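Local coordinates for citryl-spermidine/3,4-dihydroxybenzoyl-citryl-spermidine:spermidine ligase (Bacillus anthracis, PDB 3TO3), which catalyses the ATP-dependent condensation of spermidine with citryl-spermidine intermediates, with release of AMP and diphosphate, in the biosynthesis of the siderophore petrobactin, at residues L572-R575 with R576-D580; V113-T116 with K117-S120; V508-A511 with L512-N516. All blocks are in the same frame, centred on the assembly; numbering follows the deposited sequence.

Contact 1 of 3, residues L572-R575 with R576-D580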
loop_
_atom_site.group_PDB
_atom_site.type_symbol
_atom_site.label_atom_id
_atom_site.label_comp_id
_atom_site.label_asym_id
_atom_site.label_seq_id
_atom_site.Cartn_x
_atom_site.Cartn_y
_atom_site.Cartn_z
ATOM N N LEU B 572 -10.796 7.973 -20.557
ATOM C CA LEU B 572 -9.878 7.944 -19.416
ATOM C C LEU B 572 -10.385 7.089 -18.257
ATOM O O LEU B 572 -9.628 6.364 -17.629
ATOM C CB LEU B 572 -9.619 9.366 -18.933
ATOM C CG LEU B 572 -9.048 10.319 -19.997
ATOM C CD1 LEU B 572 -9.230 11.754 -19.562
ATOM C CD2 LEU B 572 -7.585 10.028 -20.276
ATOM N N THR B 573 -11.667 7.196 -17.972
ATOM C CA THR B 573 -12.276 6.388 -16.944
ATOM C C THR B 573 -12.306 4.916 -17.361
ATOM O O THR B 573 -11.990 4.051 -16.565
ATOM C CB THR B 573 -13.681 6.928 -16.617
ATOM O OG1 THR B 573 -13.555 8.283 -16.138
ATOM C CG2 THR B 573 -14.357 6.082 -15.576
ATOM N N LYS B 574 -12.654 4.622 -18.613
ATOM C CA LYS B 574 -12.737 3.226 -19.027
ATOM C C LYS B 574 -11.437 2.483 -18.702
ATOM O O LYS B 574 -11.441 1.293 -18.320
ATOM C CB LYS B 574 -13.056 3.092 -20.519
ATOM C CG LYS B 574 -13.312 1.661 -20.954
ATOM C CD LYS B 574 -13.780 1.664 -22.412
ATOM C CE LYS B 574 -14.139 0.262 -22.939
ATOM N NZ LYS B 574 -15.552 -0.112 -22.608
ATOM N N ARG B 575 -10.329 3.203 -18.827
ATOM C CA ARG B 575 -9.024 2.607 -18.620
ATOM C C ARG B 575 -8.815 2.086 -17.188
ATOM O O ARG B 575 -8.020 1.174 -16.960
ATOM C CB ARG B 575 -7.941 3.613 -19.014
ATOM C CG ARG B 575 -6.553 3.017 -19.145
ATOM C CD ARG B 575 -5.774 3.781 -20.193
ATOM N NE ARG B 575 -6.446 5.036 -20.530
ATOM C CZ ARG B 575 -6.179 5.758 -21.612
ATOM N NH1 ARG B 575 -6.839 6.884 -21.842
ATOM N NH2 ARG B 575 -5.254 5.348 -22.471
ATOM N N ARG B 576 -9.545 2.658 -16.234
ATOM C CA ARG B 576 -9.401 2.308 -14.828
ATOM C C ARG B 576 -10.224 1.098 -14.466
ATOM O O ARG B 576 -10.081 0.578 -13.348
ATOM C CB ARG B 576 -9.867 3.462 -13.931
ATOM C CG ARG B 576 -9.489 4.833 -14.424
ATOM C CD ARG B 576 -8.434 5.471 -13.547
ATOM N NE ARG B 576 -9.019 6.467 -12.654
ATOM C CZ ARG B 576 -9.305 7.718 -13.018
ATOM N NH1 ARG B 576 -9.053 8.125 -14.260
ATOM N NH2 ARG B 576 -9.848 8.567 -12.145
ATOM N N LEU B 577 -11.166 0.724 -15.337
ATOM C CA LEU B 577 -11.991 -0.479 -15.108
ATOM C C LEU B 577 -11.606 -1.770 -15.853
ATOM O O LEU B 577 -12.291 -2.781 -15.710
ATOM C CB LEU B 577 -13.468 -0.158 -15.347
ATOM C CG LEU B 577 -13.877 1.158 -14.675
ATOM C CD1 LEU B 577 -15.144 1.670 -15.282
ATOM C CD2 LEU B 577 -13.992 1.013 -13.158
ATOM N N TYR B 578 -10.566 -1.737 -16.690
ATOM C CA TYR B 578 -10.184 -2.929 -17.480
ATOM C C TYR B 578 -8.680 -3.158 -17.489
ATOM O O TYR B 578 -7.907 -2.198 -17.515
ATOM C CB TYR B 578 -10.706 -2.829 -18.929
ATOM C CG TYR B 578 -12.205 -2.735 -18.984
ATOM C CD1 TYR B 578 -12.996 -3.879 -19.044
ATOM C CD2 TYR B 578 -12.831 -1.509 -18.913
ATOM C CE1 TYR B 578 -14.375 -3.786 -19.059
ATOM C CE2 TYR B 578 -14.207 -1.401 -18.913
ATOM C CZ TYR B 578 -14.977 -2.537 -18.989
ATOM O OH TYR B 578 -16.348 -2.416 -18.989
ATOM N N ILE B 579 -8.263 -4.420 -17.440
ATOM C CA ILE B 579 -6.857 -4.742 -17.614
ATOM C C ILE B 579 -6.565 -4.494 -19.083
ATOM O O ILE B 579 -5.745 -3.650 -19.460
ATOM C CB ILE B 579 -6.579 -6.238 -17.311
ATOM C CG1 ILE B 579 -6.895 -6.599 -15.844
ATOM C CG2 ILE B 579 -5.150 -6.617 -17.700
ATOM C CD1 ILE B 579 -5.845 -6.162 -14.814
ATOM N N ASP B 580 -7.335 -5.180 -19.911
ATOM C CA ASP B 580 -7.144 -5.158 -21.344
ATOM C C ASP B 580 -8.465 -4.755 -21.967
ATOM O O ASP B 580 -9.530 -5.117 -21.462
ATOM C CB ASP B 580 -6.725 -6.553 -21.846
ATOM C CG ASP B 580 -5.244 -6.632 -22.228
ATOM O OD1 ASP B 580 -4.734 -5.677 -22.870
ATOM O OD2 ASP B 580 -4.596 -7.654 -21.889
#

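Contact 2 of 3, residues V113-T116 with K117-S120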
loop_
_atom_site.group_PDB
_atom_site.type_symbol
_atom_site.label_atom_id
_atom_site.label_comp_id
_atom_site.label_asym_id
_atom_site.label_seq_id
_atom_site.Cartn_x
_atom_site.Cartn_y
_atom_site.Cartn_z
ATOM N N VAL B 113 -17.089 -5.569 -15.411
ATOM C CA VAL B 113 -15.752 -4.979 -15.377
ATOM C C VAL B 113 -14.741 -5.923 -14.709
ATOM O O VAL B 113 -15.108 -6.980 -14.231
ATOM C CB VAL B 113 -15.739 -3.578 -14.700
ATOM C CG1 VAL B 113 -16.474 -2.542 -15.572
ATOM C CG2 VAL B 113 -16.346 -3.629 -13.294
ATOM N N GLU B 114 -13.468 -5.539 -14.675
ATOM C CA GLU B 114 -12.489 -6.333 -13.953
ATOM C C GLU B 114 -12.593 -5.975 -12.468
ATOM O O GLU B 114 -12.357 -4.830 -12.063
ATOM C CB GLU B 114 -11.070 -6.114 -14.519
ATOM C CG GLU B 114 -9.962 -6.818 -13.748
ATOM C CD GLU B 114 -10.083 -8.338 -13.790
ATOM O OE1 GLU B 114 -10.500 -8.862 -14.852
ATOM O OE2 GLU B 114 -9.761 -9.002 -12.766
ATOM N N GLN B 115 -12.939 -6.982 -11.674
ATOM C CA GLN B 115 -13.211 -6.845 -10.247
ATOM C C GLN B 115 -12.073 -6.165 -9.522
ATOM O O GLN B 115 -12.264 -5.230 -8.760
ATOM C CB GLN B 115 -13.385 -8.231 -9.628
ATOM C CG GLN B 115 -13.864 -8.166 -8.196
ATOM C CD GLN B 115 -15.153 -7.381 -8.083
ATOM O OE1 GLN B 115 -16.143 -7.708 -8.741
ATOM N NE2 GLN B 115 -15.142 -6.319 -7.271
ATOM N N THR B 116 -10.883 -6.691 -9.763
ATOM C CA THR B 116 -9.644 -6.108 -9.304
ATOM C C THR B 116 -9.534 -4.604 -9.613
ATOM O O THR B 116 -9.221 -3.811 -8.732
ATOM C CB THR B 116 -8.472 -6.857 -9.958
ATOM O OG1 THR B 116 -8.000 -7.848 -9.051
ATOM C CG2 THR B 116 -7.341 -5.916 -10.312
ATOM N N LYS B 117 -9.777 -4.212 -10.859
ATOM C CA LYS B 117 -9.666 -2.805 -11.217
ATOM C C LYS B 117 -10.775 -2.028 -10.514
ATOM O O LYS B 117 -10.519 -0.968 -9.969
ATOM C CB LYS B 117 -9.705 -2.602 -12.733
ATOM C CG LYS B 117 -8.748 -3.506 -13.509
ATOM C CD LYS B 117 -7.368 -2.887 -13.620
ATOM C CE LYS B 117 -7.432 -1.614 -14.438
ATOM N NZ LYS B 117 -6.121 -0.928 -14.653
ATOM N N LEU B 118 -11.990 -2.581 -10.501
ATOM C CA LEU B 118 -13.113 -1.974 -9.773
ATOM C C LEU B 118 -12.791 -1.659 -8.298
ATOM O O LEU B 118 -13.065 -0.579 -7.807
ATOM C CB LEU B 118 -14.330 -2.896 -9.830
ATOM C CG LEU B 118 -15.591 -2.315 -9.177
ATOM C CD1 LEU B 118 -15.901 -0.958 -9.810
ATOM C CD2 LEU B 118 -16.791 -3.258 -9.319
ATOM N N ASP B 119 -12.207 -2.613 -7.586
ATOM C CA ASP B 119 -11.827 -2.366 -6.198
ATOM C C ASP B 119 -10.834 -1.203 -6.036
ATOM O O ASP B 119 -11.046 -0.337 -5.198
ATOM C CB ASP B 119 -11.270 -3.646 -5.560
ATOM C CG ASP B 119 -12.303 -4.783 -5.531
ATOM O OD1 ASP B 119 -13.515 -4.485 -5.331
ATOM O OD2 ASP B 119 -11.894 -5.967 -5.711
ATOM N N SER B 120 -9.740 -1.191 -6.801
ATOM C CA SER B 120 -8.817 -0.052 -6.758
ATOM C C SER B 120 -9.489 1.287 -7.044
ATOM O O SER B 120 -9.249 2.286 -6.368
ATOM C CB SER B 120 -7.694 -0.260 -7.762
ATOM O OG SER B 120 -6.949 -1.371 -7.338
HETATM O O HOH W 1 -7.577 -4.041 -6.026
#

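Contact 3 of 3, residues V508-A511 with L512-N516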
loop_
_atom_site.group_PDB
_atom_site.type_symbol
_atom_site.label_atom_id
_atom_site.label_comp_id
_atom_site.label_asym_id
_atom_site.label_seq_id
_atom_site.Cartn_x
_atom_site.Cartn_y
_atom_site.Cartn_z
ATOM N N VAL B 508 -4.718 18.609 -30.289
ATOM C CA VAL B 508 -5.457 19.853 -30.266
ATOM C C VAL B 508 -6.936 19.704 -29.769
ATOM O O VAL B 508 -7.379 20.411 -28.844
ATOM C CB VAL B 508 -5.371 20.579 -31.622
ATOM C CG1 VAL B 508 -6.316 21.769 -31.638
ATOM C CG2 VAL B 508 -3.894 21.033 -31.906
ATOM N N LEU B 509 -7.684 18.793 -30.387
ATOM C CA LEU B 509 -9.098 18.647 -30.095
ATOM C C LEU B 509 -9.277 18.117 -28.680
ATOM O O LEU B 509 -10.057 18.671 -27.903
ATOM C CB LEU B 509 -9.804 17.722 -31.103
ATOM C CG LEU B 509 -9.790 18.265 -32.530
ATOM C CD1 LEU B 509 -10.634 17.343 -33.428
ATOM C CD2 LEU B 509 -10.272 19.722 -32.594
ATOM N N ASP B 510 -8.551 17.046 -28.375
ATOM C CA ASP B 510 -8.680 16.303 -27.129
ATOM C C ASP B 510 -7.982 16.961 -25.943
ATOM O O ASP B 510 -8.550 17.118 -24.884
ATOM C CB ASP B 510 -8.104 14.898 -27.339
ATOM C CG ASP B 510 -8.813 13.835 -26.532
ATOM O OD1 ASP B 510 -10.032 13.942 -26.354
ATOM O OD2 ASP B 510 -8.153 12.869 -26.096
ATOM N N ALA B 511 -6.740 17.355 -26.102
ATOM C CA ALA B 511 -6.035 17.853 -24.942
ATOM C C ALA B 511 -6.318 19.351 -24.724
ATOM O O ALA B 511 -6.829 19.756 -23.674
ATOM C CB ALA B 511 -4.568 17.548 -25.015
ATOM N N LEU B 512 -5.955 20.172 -25.697
ATOM C CA LEU B 512 -6.199 21.610 -25.587
ATOM C C LEU B 512 -7.671 21.985 -25.343
ATOM O O LEU B 512 -7.959 22.812 -24.474
ATOM C CB LEU B 512 -5.671 22.350 -26.821
ATOM C CG LEU B 512 -5.742 23.881 -26.769
ATOM C CD1 LEU B 512 -4.885 24.504 -25.622
ATOM C CD2 LEU B 512 -5.334 24.460 -28.136
ATOM N N PHE B 513 -8.585 21.383 -26.104
ATOM C CA PHE B 513 -9.983 21.837 -26.158
ATOM C C PHE B 513 -10.898 21.033 -25.261
ATOM O O PHE B 513 -11.330 21.530 -24.249
ATOM C CB PHE B 513 -10.514 21.866 -27.595
ATOM C CG PHE B 513 -9.987 23.028 -28.404
ATOM C CD1 PHE B 513 -9.726 24.241 -27.800
ATOM C CD2 PHE B 513 -9.730 22.899 -29.749
ATOM C CE1 PHE B 513 -9.240 25.316 -28.520
ATOM C CE2 PHE B 513 -9.234 23.954 -30.469
ATOM C CZ PHE B 513 -8.984 25.172 -29.856
ATOM N N LEU B 514 -11.143 19.782 -25.618
ATOM C CA LEU B 514 -12.054 18.935 -24.884
ATOM C C LEU B 514 -11.772 18.894 -23.370
ATOM O O LEU B 514 -12.667 19.148 -22.589
ATOM C CB LEU B 514 -12.090 17.525 -25.507
ATOM C CG LEU B 514 -13.188 16.557 -25.043
ATOM C CD1 LEU B 514 -13.354 15.382 -26.013
ATOM C CD2 LEU B 514 -12.864 16.027 -23.669
ATOM N N PHE B 515 -10.551 18.589 -22.945
ATOM C CA PHE B 515 -10.275 18.462 -21.495
ATOM C C PHE B 515 -9.817 19.741 -20.808
ATOM O O PHE B 515 -9.585 19.735 -19.610
ATOM C CB PHE B 515 -9.231 17.365 -21.187
ATOM C CG PHE B 515 -9.709 15.981 -21.486
ATOM C CD1 PHE B 515 -10.817 15.458 -20.827
ATOM C CD2 PHE B 515 -9.059 15.194 -22.451
ATOM C CE1 PHE B 515 -11.277 14.171 -21.125
ATOM C CE2 PHE B 515 -9.505 13.900 -22.752
ATOM C CZ PHE B 515 -10.614 13.388 -22.093
ATOM N N ASN B 516 -9.624 20.815 -21.561
ATOM C CA ASN B 516 -9.099 22.012 -20.949
ATOM C C ASN B 516 -9.904 23.294 -21.276
ATOM O O ASN B 516 -10.711 23.725 -20.466
ATOM C CB ASN B 516 -7.644 22.101 -21.384
ATOM C CG ASN B 516 -6.969 23.337 -20.931
ATOM O OD1 ASN B 516 -7.381 23.960 -19.964
ATOM N ND2 ASN B 516 -5.892 23.704 -21.626
#

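Contact 1 of 3, residues L572-R575 with R576-D580
Leu572 meets Arg576 through its carbonyl: Leu572 O lies 3.6 Å from Arg576 CG and stands obliquely to the guanidinium. One residue on, Thr573 O accepts the amide of Arg576 (Arg576 N to Thr573 O, 2.8 Å), and the hydroxyl of Thr573 bonds to Ser34. Lys574 O repeats the step with the next amide, Leu577 N, at 3.0 Å, so two successive i to i+3 bonds close two overlapping turns in this loop. The same carbonyl oxygen lies in the plane of the Tyr578 ring, at its edge, 3.2 Å from Tyr578 CD2. The Lys574 chain is extended as far as CE and then bent at chi4, with CG swung opposite the backbone N (chi1 -173°), and Lys574 CG comes 3.8 Å from Tyr578 CE2; the two side chains cross at a slant. Arg575 turns elsewhere, its guanidinium forming a salt bridge with Glu570 in the strand before the loop. Arg576 bends at chi2 and chi3 and sends NH2 to Ser166, its side chain about 9 Å from the bound ATP. Backbone bonds thus shape the turn, while Arg575 pins it to strand 566-570 and Arg576 to Ser166.

Contact 2 of 3, residues V113-T116 with K117-S120
Thr116 O takes two hydrogen bonds, one from Ser120 N at 3.3 Å and one from a water. That water also bonds to Ser120 OG, 3.0 Å away, and so bridges the carbonyl and the side chain one turn later. The amide bond is nearly straight at its hydrogen (176°), its donor tilted modestly from the carbonyl plane. Earlier in the turn, Glu114 O receives Leu118 N at 2.8 Å and Gln115 O receives Asp119 N, both almost in line with the C=O bond. These three consecutive i to i+4 bonds are the opening turn of helix 115-138, with Glu114 at the N-cap position. A side-chain bond runs alongside them: Gln115 NE2 donates to Asp119 OD1 over 3.1 Å. Gln115 can reach it because its chain bends at chi2 (56°), which turns the amide toward Asp119. The acceptor lies in the amide plane, whereas the carboxylate is approached from above its own plane, the two groups being turned 40° apart. On another side of the turn, Glu114 CG and Lys117 CG touch at 3.5 Å, their chains crossing at about a right angle; this is contact between aliphatic parts, and both side chains also pack on Ile579. Val113 CG2 reaches Leu118 CD2 at 4.0 Å, again crosswise, and Phe108 of helix 100-110 lies against both residues.

Contact 3 of 3, residues V508-A511 with L512-N516
Val508 O accepts a weak, bent bond from Phe513 N, five residues on. Leu509 O is better served: Leu514 N reaches it at 2.8 Å, nearly straight (173°). Asp510 O takes Phe515 N over a longer 3.2 Å and also lies 3.1 Å from Phe515 CD2, oblique to the ring. The Asp510 carboxylate runs beside Leu514 and Phe515, with OD1 3.6 Å from both Leu514 CD1 and Phe515 CE2. Asp510 OD2 has a weak bond from the backbone of Glu570, but the buried OD1 has no polar partner in the model, which might favour a protonated acid. Val508 CG1, set opposite the backbone N (chi1 172°), lies alongside the Phe513 ring, 3.8 Å from Phe513 CE2. Leu509 CD2 approaches the edge of that ring, and Leu514 CD2 sits over the centre of one face of the Phe515 ring. Asn516 uses both ends of its amide: OD1 bonds to the hydroxyl of the ATP-binding Tyr391, and ND2 bonds to Ser438 O. Three successive i to i+5 bonds mark a pi-helical bulge within helix 502-528, which probably helps to place Asn516 at the border of the ATP pocket.

Overall arrangement
Contact 1 lies between the other two and touches both. Its turn meets contact 2 where Leu577 O probably accepts a hydrogen bond from Glu114 N, 3.2 Å apart, and where Tyr578 OH packs on Val113 CG1; their centres are 9 Å apart. Toward contact 3 it extends Leu572, whose CD1 lies 3.3 Å from Phe515 CZ, although those centres are 20 Å apart. Contacts 2 and 3 do not meet, with nearest atoms about 17 Å apart. The side chain of Asn516 in contact 3 comes within about 5 Å of ATP and that of Arg576 in contact 1 within about 9 Å, while contact 2 lies away from the annotated sites.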